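Local coordinates for protein profilin II (PDB 1F2K) that binds monomeric actin and shapes the cytoskeleton, blocking actin polymerisation at high concentration and promoting it at low, and also binds PIP2, at residues G85-K90 and T108-V113. Numbering follows the deposited sequence.
Sequences GVITVK and TAANVV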
loop_
_atom_site.group_PDB
_atom_site.type_symbol
_atom_site.label_atom_id
_atom_site.label_comp_id
_atom_site.label_asym_id
_atom_site.label_seq_id
_atom_site.Cartn_x
_atom_site.Cartn_y
_atom_site.Cartn_z
ATOM N N GLY A 85 5.816 7.126 5.798
ATOM C CA GLY A 85 6.048 6.041 4.857
ATOM C C GLY A 85 4.783 5.326 4.425
ATOM O O GLY A 85 3.678 5.612 4.885
ATOM N N VAL A 86 4.947 4.367 3.534
ATOM C CA VAL A 86 3.813 3.626 3.029
ATOM C C VAL A 86 4.175 2.164 2.906
ATOM O O VAL A 86 5.272 1.825 2.423
ATOM C CB VAL A 86 3.413 4.142 1.638
ATOM C CG1 VAL A 86 4.576 4.026 0.697
ATOM C CG2 VAL A 86 2.241 3.342 1.097
ATOM N N ILE A 87 3.269 1.295 3.360
ATOM C CA ILE A 87 3.488 -0.157 3.247
ATOM C C ILE A 87 2.568 -0.676 2.140
ATOM O O ILE A 87 1.348 -0.483 2.236
ATOM C CB ILE A 87 3.094 -0.888 4.539
ATOM C CG1 ILE A 87 3.827 -0.290 5.738
ATOM C CG2 ILE A 87 3.414 -2.327 4.428
ATOM C CD1 ILE A 87 5.317 -0.514 5.760
ATOM N N THR A 88 3.098 -1.278 1.072
ATOM C CA THR A 88 2.165 -1.814 0.061
ATOM C C THR A 88 2.492 -3.259 -0.071
ATOM O O THR A 88 3.638 -3.625 0.043
ATOM C CB THR A 88 2.239 -1.136 -1.314
ATOM O OG1 THR A 88 3.449 -1.502 -1.973
ATOM C CG2 THR A 88 2.146 0.369 -1.147
ATOM N N VAL A 89 1.455 -4.069 -0.252
ATOM C CA VAL A 89 1.570 -5.521 -0.380
ATOM C C VAL A 89 0.655 -5.991 -1.484
ATOM O O VAL A 89 -0.456 -5.438 -1.644
ATOM C CB VAL A 89 1.144 -6.236 0.902
ATOM C CG1 VAL A 89 1.466 -7.748 0.803
ATOM C CG2 VAL A 89 1.828 -5.615 2.073
ATOM N N LYS A 90 1.129 -7.000 -2.225
ATOM C CA LYS A 90 0.414 -7.576 -3.361
ATOM C C LYS A 90 -0.275 -8.908 -3.130
ATOM O O LYS A 90 0.375 -9.902 -2.729
ATOM C CB LYS A 90 1.365 -7.751 -4.537
ATOM C CG LYS A 90 0.750 -8.457 -5.756
ATOM C CD LYS A 90 1.771 -8.412 -6.892
ATOM C CE LYS A 90 1.356 -9.166 -8.155
ATOM N NZ LYS A 90 2.300 -8.898 -9.288
ATOM N N THR A 108 4.960 -1.502 12.772
ATOM C CA THR A 108 3.607 -1.714 13.278
ATOM C C THR A 108 2.684 -1.671 12.062
ATOM O O THR A 108 1.736 -2.445 11.939
ATOM C CB THR A 108 3.184 -0.588 14.249
ATOM O OG1 THR A 108 3.837 -0.770 15.494
ATOM C CG2 THR A 108 1.694 -0.592 14.499
ATOM N N ALA A 109 2.975 -0.749 11.155
ATOM C CA ALA A 109 2.146 -0.617 9.985
ATOM C C ALA A 109 2.357 -1.796 9.033
ATOM O O ALA A 109 1.407 -2.222 8.388
ATOM C CB ALA A 109 2.447 0.711 9.277
ATOM N N ALA A 110 3.590 -2.320 8.958
ATOM C CA ALA A 110 3.893 -3.393 8.029
ATOM C C ALA A 110 3.151 -4.628 8.483
ATOM O O ALA A 110 2.641 -5.373 7.669
ATOM C CB ALA A 110 5.407 -3.678 8.014
ATOM N N ASN A 111 3.124 -4.850 9.794
ATOM C CA ASN A 111 2.444 -6.001 10.361
ATOM C C ASN A 111 0.935 -5.974 10.004
ATOM O O ASN A 111 0.375 -6.944 9.520
ATOM C CB ASN A 111 2.627 -6.035 11.888
ATOM C CG ASN A 111 4.031 -6.451 12.308
ATOM O OD1 ASN A 111 4.845 -6.910 11.476
ATOM N ND2 ASN A 111 4.323 -6.321 13.615
ATOM N N VAL A 112 0.292 -4.845 10.197
ATOM C CA VAL A 112 -1.108 -4.798 9.897
ATOM C C VAL A 112 -1.383 -5.108 8.438
ATOM O O VAL A 112 -2.143 -6.031 8.140
ATOM C CB VAL A 112 -1.667 -3.431 10.331
ATOM C CG1 VAL A 112 -3.079 -3.226 9.876
ATOM C CG2 VAL A 112 -1.618 -3.382 11.878
ATOM N N VAL A 113 -0.737 -4.377 7.532
ATOM C CA VAL A 113 -0.930 -4.581 6.107
ATOM C C VAL A 113 -0.600 -5.983 5.618
ATOM O O VAL A 113 -1.367 -6.576 4.903
ATOM C CB VAL A 113 -0.130 -3.534 5.263
ATOM C CG1 VAL A 113 -0.489 -3.660 3.767
ATOM C CG2 VAL A 113 -0.493 -2.146 5.703
#
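The C-terminal helix of the profilin fold lies against one face of the central antiparallel sheet, and residues 85-90 and 108-113 illustrate how a helix beds down on a strand through two alanines and a valine. The two run nearly along each other: the segment axes cross at -23° and approach to 8.3 Å. No hydrogen bond joins them; the contact is van der Waals packing, mostly between apolar side chains.

Ile87 carries most of the contact; its CA is nearest that of Ala110, at 5.8 Å. The short alanines let the isoleucine reach the helix backbone itself. With CG1 beside its own backbone N (chi1 -55°), the longer branch runs to the first turn of the segment, where CG1 lies 3.9 Å from Ala109 CB and also touches the N of Ala110, while CD1 reaches Ala110 CB at 3.9 Å. The other branch, CG2, is anti to the backbone N and fits between Ala110 CA and the next turn, 3.8 Å from Val113 CB.

Val113 touches two strand residues, Ile87 and Val89. Its CG2 lies 4.0 Å from Ile87 CB, and its CG1, anti to its own backbone N (chi1 -173°), meets the CG2 methyl of Val89 at 3.5 Å, closer than usual for two carbons. The side chains of Val89 and Val113 lie alongside one another, running in opposite directions, whereas those of Ile87 and Val113 meet at a slant.

Val86 and Thr88 point away from the helix, to the other face of the sheet, where Thr88 touches Leu45 and Phe49 of helix 39-50. Strands 76-81 and 94-100 flank strand 84-90 and extend the helix-bearing surface: Tyr78 touches both Ile87 and Ala110, Tyr100 meets Ala109, and Leu96 meets Val113, whose side chain is about 7 Å from that of the actin-binding Lys115 farther along helix 106-121.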